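Local atomic coordinates of FMN-dependent nitronate monooxygenase (Shewanella oneidensis, PDB entry 5LSM), a protein that probably uses bound FMN and molecular oxygen to oxidise propionate 3-nitronate to 3-oxopropanoate, with release of nitrate, nitrite and hydrogen peroxide. Residues A[7-12]-A[150-155]; A[129-134]-A[142-147]; A[306-311]-A[318-323]. All blocks are in the same frame, centred on the assembly; numbering follows the deposited sequence.

Contact 1: A[7-12]-A[150-155]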
loop_
_atom_site.group_PDB
_atom_site.type_symbol
_atom_site.label_atom_id
_atom_site.label_comp_id
_atom_site.label_asym_id
_atom_site.label_seq_id
_atom_site.Cartn_x
_atom_site.Cartn_y
_atom_site.Cartn_z
ATOM N N ARG A 7 25.325 13.693 6.586
ATOM C CA ARG A 7 26.778 13.795 6.363
ATOM C C ARG A 7 27.136 13.576 4.881
ATOM O O ARG A 7 27.743 14.446 4.263
ATOM C CB ARG A 7 27.553 12.815 7.260
ATOM N N LEU A 8 26.661 12.480 4.288
ATOM C CA LEU A 8 26.989 12.157 2.885
ATOM C C LEU A 8 26.552 13.244 1.887
ATOM O O LEU A 8 27.194 13.426 0.855
ATOM C CB LEU A 8 26.408 10.790 2.475
ATOM C CG LEU A 8 26.824 10.301 1.076
ATOM C CD1 LEU A 8 28.254 9.775 1.074
ATOM C CD2 LEU A 8 25.878 9.248 0.514
ATOM N N PHE A 9 25.444 13.924 2.166
ATOM C CA PHE A 9 24.892 14.902 1.229
ATOM C C PHE A 9 25.336 16.310 1.620
ATOM O O PHE A 9 25.097 17.270 0.877
ATOM C CB PHE A 9 23.354 14.880 1.251
ATOM C CG PHE A 9 22.717 13.714 0.523
ATOM C CD1 PHE A 9 23.414 12.960 -0.409
ATOM C CD2 PHE A 9 21.362 13.458 0.697
ATOM C CE1 PHE A 9 22.804 11.913 -1.079
ATOM C CE2 PHE A 9 20.735 12.432 0.003
ATOM C CZ PHE A 9 21.457 11.663 -0.893
ATOM N N GLY A 10 25.853 16.446 2.841
ATOM C CA GLY A 10 26.198 17.745 3.389
ATOM C C GLY A 10 25.001 18.657 3.635
ATOM O O GLY A 10 25.072 19.840 3.345
ATOM N N ILE A 11 23.922 18.114 4.208
ATOM C CA ILE A 11 22.711 18.897 4.518
ATOM C C ILE A 11 22.375 18.815 5.998
ATOM O O ILE A 11 22.831 17.906 6.705
ATOM C CB ILE A 11 21.468 18.431 3.729
ATOM C CG1 ILE A 11 21.224 16.938 3.920
ATOM C CG2 ILE A 11 21.623 18.747 2.254
ATOM C CD1 ILE A 11 19.996 16.428 3.194
ATOM N N GLU A 12 21.531 19.738 6.448
ATOM C CA GLU A 12 21.217 19.854 7.858
ATOM C C GLU A 12 20.116 18.856 8.259
ATOM O O GLU A 12 20.206 18.218 9.302
ATOM C CB GLU A 12 20.800 21.290 8.183
ATOM C CG GLU A 12 21.150 21.747 9.590
ATOM C CD GLU A 12 20.590 23.129 9.909
ATOM O OE1 GLU A 12 20.785 24.055 9.093
ATOM O OE2 GLU A 12 19.955 23.291 10.975
ATOM N N LYS A 150 26.737 12.432 -5.735
ATOM C CA LYS A 150 26.166 11.184 -5.260
ATOM C C LYS A 150 25.038 10.822 -6.181
ATOM O O LYS A 150 24.303 11.694 -6.647
ATOM C CB LYS A 150 25.622 11.329 -3.835
ATOM C CG LYS A 150 26.627 11.851 -2.838
ATOM C CD LYS A 150 27.811 10.912 -2.695
ATOM C CE LYS A 150 28.903 11.541 -1.836
ATOM N NZ LYS A 150 29.405 12.800 -2.471
ATOM N N VAL A 151 24.871 9.534 -6.411
ATOM C CA VAL A 151 23.813 9.050 -7.278
ATOM C C VAL A 151 22.795 8.256 -6.477
ATOM O O VAL A 151 23.158 7.295 -5.781
ATOM C CB VAL A 151 24.385 8.167 -8.389
ATOM C CG1 VAL A 151 23.278 7.426 -9.121
ATOM C CG2 VAL A 151 25.188 9.012 -9.365
ATOM N N ILE A 152 21.525 8.632 -6.619
ATOM C CA ILE A 152 20.415 7.877 -6.039
ATOM C C ILE A 152 19.348 7.498 -7.082
ATOM O O ILE A 152 19.237 8.142 -8.129
ATOM C CB ILE A 152 19.740 8.662 -4.901
ATOM C CG1 ILE A 152 19.046 9.909 -5.439
ATOM C CG2 ILE A 152 20.753 9.057 -3.848
ATOM C CD1 ILE A 152 18.259 10.646 -4.382
ATOM N N SER A 153 18.575 6.443 -6.790
ATOM C CA SER A 153 17.509 5.987 -7.691
ATOM C C SER A 153 16.398 5.306 -6.927
ATOM O O SER A 153 16.535 5.029 -5.733
ATOM C CB SER A 153 18.040 5.039 -8.757
ATOM O OG SER A 153 16.972 4.560 -9.574
ATOM N N THR A 154 15.278 5.076 -7.609
ATOM C CA THR A 154 14.076 4.601 -6.941
ATOM C C THR A 154 13.955 3.062 -7.062
ATOM O O THR A 154 14.202 2.493 -8.110
ATOM C CB THR A 154 12.809 5.344 -7.470
ATOM O OG1 THR A 154 12.712 6.651 -6.870
ATOM C CG2 THR A 154 11.548 4.577 -7.143
ATOM N N ALA A 155 13.674 2.401 -5.949
ATOM C CA ALA A 155 13.356 0.976 -5.930
ATOM C C ALA A 155 11.929 0.791 -5.469
ATOM O O ALA A 155 11.537 1.375 -4.455
ATOM C CB ALA A 155 14.281 0.257 -4.977
#
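Leu-8 and Phe-9, in the last turn of helix 4-9, lie against Lys-150 and Ile-152 at the start of strand 150-155, where the N-terminal helix of this TIM barrel covers the N-terminal end of the barrel strands, opposite the C-terminal ends, near which FMN is bound. At Lys-150 the aliphatic chain does the touching. CG stands anti to the carbonyl carbon (chi1 -55°), and bends at chi2 and chi4 carry the chain across the leucine, bringing CE to 3.5 Å from Leu-8 CD1. CD also packs on the branch point, 3.9 Å from Leu-8 CG. Nearer the backbone, Lys-150 CB meets the rim of the aromatic ring close to its plane, 4.0 Å from Phe-9 CE1. The ammonium group finds its partner outside the two segments, in a hydrogen bond from NZ to Gly-148 O. Cut back to an alanine, this position would lose CG to NZ, which is likely to open a gap beside Leu-8 and leave Gly-148 O without its ammonium partner. Val-151 points away from the helix and packs on Leu-135. Ile-152 again points toward the helix; its side chain crosses that of Phe-9 at about a right angle, and CG2 meets the ring edge, 4.0 Å from Phe-9 CZ. Beyond it Thr-154 packs beside His-132 of the FMN pocket. No hydrogen bond joins helix to strand; the contact is made by carbon atoms, with Phe-9 buried and Leu-8 nearer the solvent. Just beyond Phe-9 the helix ends in a Schellman motif, in which Gly-10 takes a positive phi of 66° and its N donates to Arg-7 O at 3.1 Å.

Contact 2: A[129-134]-A[142-147]; sequences VSFHFG and LEIKSW. With FMN (flavin mononucleotide), chain I.
Within the beta-alpha-beta unit made of strand 128-132, helix 138-145 and strand 150-155, Val-129 and Phe-131 of the first strand pack on Ile-144 of the helix. The valine and isoleucine meet end on, Val-129 CG2 lying 3.8 Å from Ile-144 CG2. In the other branch of Ile-144, CG1 stands anti to the carbonyl carbon (chi1 -70°), and an extended chi2 of 157° carries CD1 on to the edge of the phenylalanine ring, in its plane and 3.6 Å from Phe-131 CZ. Trp-147 closes the group more loosely, its CZ3 edge 4.4 Å from Val-129 CG2. One face of the indole lies over the last helical turn, near Glu-143 O, which also accepts a hydrogen bond from Ser-146 OG. The strand's alternate residues face the barrel interior: Ser-130 is hydrogen-bonded to Asn-67 and Asn-69, while FMN O2 approaches closely over one face of the His-132 imidazole, whose NE2 is hydrogen-bonded to His-182 O. Strand 128-132 is thus apolar toward its helix and polar toward the cofactor; no hydrogen bond crosses to the helix, and the two segments are joined by hydrophobic packing.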
loop_
_atom_site.group_PDB
_atom_site.type_symbol
_atom_site.label_atom_id
_atom_site.label_comp_id
_atom_site.label_asym_id
_atom_site.label_seq_id
_atom_site.Cartn_x
_atom_site.Cartn_y
_atom_site.Cartn_z
ATOM N N VAL A 129 22.447 13.532 -8.021
ATOM C CA VAL A 129 21.734 13.239 -9.241
ATOM C C VAL A 129 20.829 12.013 -8.980
ATOM O O VAL A 129 21.294 10.942 -8.552
ATOM C CB VAL A 129 22.728 12.881 -10.361
ATOM C CG1 VAL A 129 21.995 12.431 -11.616
ATOM C CG2 VAL A 129 23.646 14.051 -10.664
ATOM N N SER A 130 19.535 12.190 -9.187
ATOM C CA SER A 130 18.592 11.145 -8.898
ATOM C C SER A 130 18.038 10.692 -10.227
ATOM O O SER A 130 17.973 11.473 -11.169
ATOM C CB SER A 130 17.475 11.650 -7.966
ATOM O OG SER A 130 16.842 12.803 -8.509
ATOM N N PHE A 131 17.656 9.423 -10.299
ATOM C CA PHE A 131 17.104 8.853 -11.518
ATOM C C PHE A 131 15.799 8.169 -11.180
ATOM O O PHE A 131 15.666 7.603 -10.099
ATOM C CB PHE A 131 18.082 7.844 -12.142
ATOM C CG PHE A 131 19.244 8.484 -12.815
ATOM C CD1 PHE A 131 19.065 9.207 -13.980
ATOM C CD2 PHE A 131 20.494 8.453 -12.241
ATOM C CE1 PHE A 131 20.123 9.858 -14.579
ATOM C CE2 PHE A 131 21.566 9.070 -12.859
ATOM C CZ PHE A 131 21.378 9.773 -14.031
ATOM N N HIS A 132 14.828 8.288 -12.084
ATOM C CA HIS A 132 13.616 7.462 -12.079
ATOM C C HIS A 132 13.662 6.392 -13.196
ATOM O O HIS A 132 14.110 6.664 -14.321
ATOM C CB HIS A 132 12.399 8.367 -12.283
ATOM C CG HIS A 132 11.232 8.026 -11.417
ATOM N ND1 HIS A 132 11.333 7.895 -10.053
ATOM C CD2 HIS A 132 9.922 7.864 -11.715
ATOM C CE1 HIS A 132 10.139 7.655 -9.545
ATOM N NE2 HIS A 132 9.267 7.611 -10.535
ATOM N N PHE A 133 13.136 5.212 -12.887
ATOM C CA PHE A 133 13.165 4.046 -13.782
ATOM C C PHE A 133 14.580 3.472 -13.928
ATOM O O PHE A 133 15.010 3.162 -15.035
ATOM C CB PHE A 133 12.579 4.355 -15.187
ATOM C CG PHE A 133 11.340 5.205 -15.171
ATOM C CD1 PHE A 133 10.236 4.833 -14.440
ATOM C CD2 PHE A 133 11.280 6.373 -15.910
ATOM C CE1 PHE A 133 9.106 5.635 -14.401
ATOM C CE2 PHE A 133 10.166 7.192 -15.858
ATOM C CZ PHE A 133 9.064 6.806 -15.118
ATOM N N GLY A 134 15.288 3.314 -12.814
ATOM C CA GLY A 134 16.587 2.614 -12.796
ATOM C C GLY A 134 17.805 3.534 -12.909
ATOM O O GLY A 134 17.905 4.546 -12.234
ATOM N N LEU A 142 29.651 6.718 -14.543
ATOM C CA LEU A 142 31.026 7.064 -14.161
ATOM C C LEU A 142 31.297 8.547 -14.389
ATOM O O LEU A 142 31.906 9.223 -13.545
ATOM C CB LEU A 142 32.049 6.225 -14.927
ATOM C CG LEU A 142 32.127 4.735 -14.569
ATOM C CD1 LEU A 142 33.163 4.046 -15.455
ATOM C CD2 LEU A 142 32.445 4.533 -13.093
ATOM N N GLU A 143 30.781 9.081 -15.483
ATOM C CA GLU A 143 30.919 10.513 -15.720
ATOM C C GLU A 143 30.356 11.321 -14.557
ATOM O O GLU A 143 31.006 12.229 -14.070
ATOM C CB GLU A 143 30.244 10.937 -17.022
ATOM C CG GLU A 143 30.557 12.376 -17.408
ATOM C CD GLU A 143 29.689 12.905 -18.527
ATOM O OE1 GLU A 143 28.785 12.175 -19.014
ATOM O OE2 GLU A 143 29.943 14.054 -18.946
ATOM N N ILE A 144 29.139 10.986 -14.134
ATOM C CA ILE A 144 28.482 11.660 -13.019
ATOM C C ILE A 144 29.295 11.562 -11.716
ATOM O O ILE A 144 29.481 12.559 -11.020
ATOM C CB ILE A 144 27.040 11.113 -12.782
ATOM C CG1 ILE A 144 26.115 11.546 -13.914
ATOM C CG2 ILE A 144 26.462 11.633 -11.471
ATOM C CD1 ILE A 144 24.908 10.654 -14.086
ATOM N N LYS A 145 29.748 10.366 -11.375
ATOM C CA LYS A 145 30.454 10.165 -10.104
ATOM C C LYS A 145 31.714 11.022 -10.060
ATOM O O LYS A 145 32.176 11.390 -8.996
ATOM C CB LYS A 145 30.850 8.698 -9.923
ATOM C CG LYS A 145 29.685 7.729 -9.806
ATOM C CD LYS A 145 29.401 7.356 -8.361
ATOM C CE LYS A 145 28.295 6.309 -8.261
ATOM N NZ LYS A 145 28.848 4.929 -8.250
ATOM N N SER A 146 32.282 11.296 -11.232
ATOM C CA SER A 146 33.535 12.011 -11.336
ATOM C C SER A 146 33.359 13.521 -11.206
ATOM O O SER A 146 34.338 14.260 -11.223
ATOM C CB SER A 146 34.212 11.683 -12.664
ATOM O OG SER A 146 33.658 12.452 -13.699
ATOM N N TRP A 147 32.114 13.974 -11.077
ATOM C CA TRP A 147 31.816 15.337 -10.616
ATOM C C TRP A 147 31.816 15.459 -9.094
ATOM O O TRP A 147 31.695 16.551 -8.569
ATOM C CB TRP A 147 30.448 15.786 -11.110
ATOM C CG TRP A 147 30.238 15.635 -12.554
ATOM C CD1 TRP A 147 31.176 15.720 -13.528
ATOM C CD2 TRP A 147 28.986 15.430 -13.215
ATOM N NE1 TRP A 147 30.592 15.589 -14.758
ATOM C CE2 TRP A 147 29.246 15.414 -14.596
ATOM C CE3 TRP A 147 27.666 15.266 -12.770
ATOM C CZ2 TRP A 147 28.245 15.219 -15.542
ATOM C CZ3 TRP A 147 26.671 15.094 -13.700
ATOM C CH2 TRP A 147 26.964 15.052 -15.077
HETATM N N1 FMN I . 9.757 11.298 -9.165
HETATM C C2 FMN I . 10.773 11.469 -10.060
HETATM O O2 FMN I . 11.789 10.732 -9.984
HETATM N N3 FMN I . 10.718 12.388 -11.046
HETATM C C4 FMN I . 9.660 13.199 -11.196
HETATM O O4 FMN I . 9.604 14.039 -12.111
HETATM C C4A FMN I . 8.523 13.057 -10.266
HETATM N N5 FMN I . 7.463 13.861 -10.359
HETATM C C5A FMN I . 6.451 13.793 -9.477
HETATM C C6 FMN I . 5.395 14.687 -9.630
HETATM C C7 FMN I . 4.333 14.677 -8.748
HETATM C C7M FMN I . 3.203 15.647 -8.978
HETATM C C8 FMN I . 4.322 13.692 -7.628
HETATM C C8M FMN I . 3.151 13.673 -6.670
HETATM C C9 FMN I . 5.381 12.786 -7.472
HETATM C C9A FMN I . 6.465 12.793 -8.367
HETATM N N10 FMN I . 7.601 11.933 -8.245
HETATM C C10 FMN I . 8.631 12.045 -9.203
HETATM C "C1'" FMN I . 7.702 10.890 -7.208
HETATM C "C2'" FMN I . 8.324 11.427 -5.930
HETATM O "O2'" FMN I . 9.754 11.472 -6.090
HETATM C "C3'" FMN I . 7.961 10.547 -4.725
HETATM O "O3'" FMN I . 8.158 9.169 -5.060
HETATM C "C4'" FMN I . 6.511 10.690 -4.260
HETATM O "O4'" FMN I . 6.004 12.024 -4.380
HETATM C "C5'" FMN I . 6.431 10.222 -2.815
HETATM O "O5'" FMN I . 5.081 10.144 -2.364
HETATM P P FMN I . 4.253 11.400 -1.793
HETATM O O1P FMN I . 5.230 12.305 -1.075
HETATM O O2P FMN I . 3.249 10.741 -0.882
HETATM O O3P FMN I . 3.688 11.987 -3.037
#

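Contact 3: A[306-311]-A[318-323]; sequences GLRTAA and DFSPLW. With FMN (flavin mononucleotide), chain I.
Phe-319 and Pro-321 pack against one side of helix 301-313, on Leu-307, Arg-308 and Ala-311, so that the helix and the irregular chain following it are fitted together on the way to Trp-323 of the FMN pocket. In Phe-319 a chi1 of -69°, with CG anti to the carbonyl carbon, sets the ring against the helix, where the same side of it meets both Ala-311 CB, 3.9 Å from CD2, and Leu-307 CB, 4.1 Å from CG. Arg-308 leaves the helix with CG anti to its own backbone N (chi1 173°) and stays extended as far as NE. Its CB passes close to the loop backbone, 3.3 Å from Phe-319 O. The straight chain lays the guanidinium over the proline, Pro-321 CD facing the centre of the group, 3.7 Å from Arg-308 NE. Glu-312 OE2 probably limits rotation of the arginine by a salt bridge to NE, and it is hydrogen-bonded to Ser-320 OG as well. Pro-321 CB lies over one face of the Trp-323 indole, toward its rim, and Trp-323 CB meets the flavin methyl C7M at 3.3 Å. Tyr-93 and Phe-97 of helix 91-97 and Phe-283 of helix 282-287 surround the Phe-319 ring, while Leu-322 and Trp-323 run on against strand 276-279.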
loop_
_atom_site.group_PDB
_atom_site.type_symbol
_atom_site.label_atom_id
_atom_site.label_comp_id
_atom_site.label_asym_id
_atom_site.label_seq_id
_atom_site.Cartn_x
_atom_site.Cartn_y
_atom_site.Cartn_z
ATOM N N GLY A 306 -4.459 17.853 -25.871
ATOM C CA GLY A 306 -5.559 18.730 -26.289
ATOM C C GLY A 306 -6.799 18.657 -25.400
ATOM O O GLY A 306 -7.356 19.696 -25.016
ATOM N N LEU A 307 -7.252 17.436 -25.102
ATOM C CA LEU A 307 -8.432 17.217 -24.242
ATOM C C LEU A 307 -8.264 17.885 -22.881
ATOM O O LEU A 307 -9.135 18.629 -22.404
ATOM C CB LEU A 307 -8.648 15.723 -24.038
ATOM C CG LEU A 307 -9.280 15.008 -25.223
ATOM C CD1 LEU A 307 -8.934 13.528 -25.208
ATOM C CD2 LEU A 307 -10.789 15.200 -25.203
ATOM N N ARG A 308 -7.137 17.577 -22.256
ATOM C CA ARG A 308 -6.730 18.217 -21.031
ATOM C C ARG A 308 -6.831 19.733 -21.104
ATOM O O ARG A 308 -7.425 20.358 -20.230
ATOM C CB ARG A 308 -5.294 17.841 -20.705
ATOM C CG ARG A 308 -4.743 18.620 -19.529
ATOM C CD ARG A 308 -3.289 18.293 -19.321
ATOM N NE ARG A 308 -2.812 18.916 -18.106
ATOM C CZ ARG A 308 -1.565 18.846 -17.675
ATOM N NH1 ARG A 308 -0.654 18.158 -18.361
ATOM N NH2 ARG A 308 -1.242 19.433 -16.537
ATOM N N THR A 309 -6.164 20.320 -22.093
ATOM C CA THR A 309 -6.184 21.764 -22.283
ATOM C C THR A 309 -7.594 22.298 -22.392
ATOM O O THR A 309 -7.945 23.273 -21.720
ATOM C CB THR A 309 -5.439 22.168 -23.559
ATOM O OG1 THR A 309 -4.102 21.676 -23.489
ATOM C CG2 THR A 309 -5.435 23.700 -23.728
ATOM N N ALA A 310 -8.385 21.669 -23.261
ATOM C CA ALA A 310 -9.779 22.074 -23.490
ATOM C C ALA A 310 -10.608 21.964 -22.219
ATOM O O ALA A 310 -11.395 22.854 -21.913
ATOM C CB ALA A 310 -10.410 21.223 -24.585
ATOM N N ALA A 311 -10.478 20.844 -21.508
ATOM C CA ALA A 311 -11.358 20.584 -20.373
ATOM C C ALA A 311 -10.961 21.451 -19.174
ATOM O O ALA A 311 -11.826 21.999 -18.491
ATOM C CB ALA A 311 -11.345 19.105 -20.021
ATOM N N ASP A 318 -11.376 16.800 -15.581
ATOM C CA ASP A 318 -11.735 15.460 -16.084
ATOM C C ASP A 318 -10.627 14.779 -16.895
ATOM O O ASP A 318 -10.612 13.562 -17.007
ATOM C CB ASP A 318 -13.025 15.520 -16.945
ATOM C CG ASP A 318 -14.276 15.960 -16.137
ATOM O OD1 ASP A 318 -14.121 16.422 -14.985
ATOM O OD2 ASP A 318 -15.411 15.880 -16.674
ATOM N N PHE A 319 -9.722 15.549 -17.489
ATOM C CA PHE A 319 -8.681 14.960 -18.336
ATOM C C PHE A 319 -7.278 15.380 -17.885
ATOM O O PHE A 319 -6.363 15.481 -18.692
ATOM C CB PHE A 319 -8.929 15.316 -19.814
ATOM C CG PHE A 319 -10.140 14.648 -20.397
ATOM C CD1 PHE A 319 -10.043 13.394 -20.977
ATOM C CD2 PHE A 319 -11.393 15.217 -20.260
ATOM C CE1 PHE A 319 -11.164 12.742 -21.448
ATOM C CE2 PHE A 319 -12.524 14.573 -20.720
ATOM C CZ PHE A 319 -12.408 13.337 -21.322
ATOM N N SER A 320 -7.113 15.608 -16.584
ATOM C CA SER A 320 -5.836 16.073 -16.052
ATOM C C SER A 320 -5.097 14.945 -15.306
ATOM O O SER A 320 -5.720 14.151 -14.608
ATOM C CB SER A 320 -6.055 17.257 -15.118
ATOM O OG SER A 320 -6.571 18.378 -15.813
ATOM N N PRO A 321 -3.764 14.879 -15.455
ATOM C CA PRO A 321 -2.940 14.072 -14.566
ATOM C C PRO A 321 -2.760 14.748 -13.199
ATOM O O PRO A 321 -1.931 15.641 -13.037
ATOM C CB PRO A 321 -1.612 13.985 -15.318
ATOM C CG PRO A 321 -1.530 15.280 -16.041
ATOM C CD PRO A 321 -2.952 15.572 -16.470
ATOM N N LEU A 322 -3.561 14.329 -12.228
ATOM C CA LEU A 322 -3.617 14.989 -10.949
ATOM C C LEU A 322 -2.769 14.189 -9.971
ATOM O O LEU A 322 -3.279 13.517 -9.091
ATOM C CB LEU A 322 -5.066 15.043 -10.476
ATOM C CG LEU A 322 -6.065 15.840 -11.312
ATOM C CD1 LEU A 322 -7.477 15.513 -10.857
ATOM C CD2 LEU A 322 -5.796 17.327 -11.151
ATOM N N TRP A 323 -1.469 14.202 -10.181
ATOM C CA TRP A 323 -0.583 13.373 -9.410
ATOM C C TRP A 323 -0.664 13.727 -7.912
ATOM O O TRP A 323 -0.677 14.897 -7.556
ATOM C CB TRP A 323 0.842 13.557 -9.909
ATOM C CG TRP A 323 1.167 12.984 -11.283
ATOM C CD1 TRP A 323 2.307 13.204 -11.966
ATOM C CD2 TRP A 323 0.374 12.098 -12.112
ATOM N NE1 TRP A 323 2.306 12.513 -13.158
ATOM C CE2 TRP A 323 1.116 11.863 -13.294
ATOM C CE3 TRP A 323 -0.902 11.539 -12.004
ATOM C CZ2 TRP A 323 0.649 11.054 -14.335
ATOM C CZ3 TRP A 323 -1.366 10.721 -13.039
ATOM C CH2 TRP A 323 -0.583 10.477 -14.180
HETATM N N1 FMN I . 9.757 11.298 -9.165
HETATM C C2 FMN I . 10.773 11.469 -10.060
HETATM O O2 FMN I . 11.789 10.732 -9.984
HETATM N N3 FMN I . 10.718 12.388 -11.046
HETATM C C4 FMN I . 9.660 13.199 -11.196
HETATM O O4 FMN I . 9.604 14.039 -12.111
HETATM C C4A FMN I . 8.523 13.057 -10.266
HETATM N N5 FMN I . 7.463 13.861 -10.359
HETATM C C5A FMN I . 6.451 13.793 -9.477
HETATM C C6 FMN I . 5.395 14.687 -9.630
HETATM C C7 FMN I . 4.333 14.677 -8.748
HETATM C C7M FMN I . 3.203 15.647 -8.978
HETATM C C8 FMN I . 4.322 13.692 -7.628
HETATM C C8M FMN I . 3.151 13.673 -6.670
HETATM C C9 FMN I . 5.381 12.786 -7.472
HETATM C C9A FMN I . 6.465 12.793 -8.367
HETATM N N10 FMN I . 7.601 11.933 -8.245
HETATM C C10 FMN I . 8.631 12.045 -9.203
HETATM C "C1'" FMN I . 7.702 10.890 -7.208
HETATM C "C2'" FMN I . 8.324 11.427 -5.930
HETATM O "O2'" FMN I . 9.754 11.472 -6.090
HETATM C "C3'" FMN I . 7.961 10.547 -4.725
HETATM O "O3'" FMN I . 8.158 9.169 -5.060
HETATM C "C4'" FMN I . 6.511 10.690 -4.260
HETATM O "O4'" FMN I . 6.004 12.024 -4.380
HETATM C "C5'" FMN I . 6.431 10.222 -2.815
HETATM O "O5'" FMN I . 5.081 10.144 -2.364
HETATM P P FMN I . 4.253 11.400 -1.793
HETATM O O1P FMN I . 5.230 12.305 -1.075
HETATM O O2P FMN I . 3.249 10.741 -0.882
HETATM O O3P FMN I . 3.688 11.987 -3.037
#

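Contacts 1 and 2 share the barrel wall: strands 150-155 and 128-132 are neighbours in the parallel sheet, joined by a probable backbone hydrogen bond from Val-129 N to Lys-150 O, 3.0 Å. Contact 1 closes the barrel end remote from the cofactor and is partly buried, whereas contact 2 is a buried strand-helix interface on the outer side of the wall. Contact 3, buried like contact 2, lies on the other side of the chain's centre, its centre about 32 Å from that of contact 2, and joins a helix to an irregular loop. Contacts 2 and 3 both touch FMN, one at O2 and the other at C7M. Aliphatic and aromatic carbons dominate the first two; the third adds a guanidinium face lying over proline.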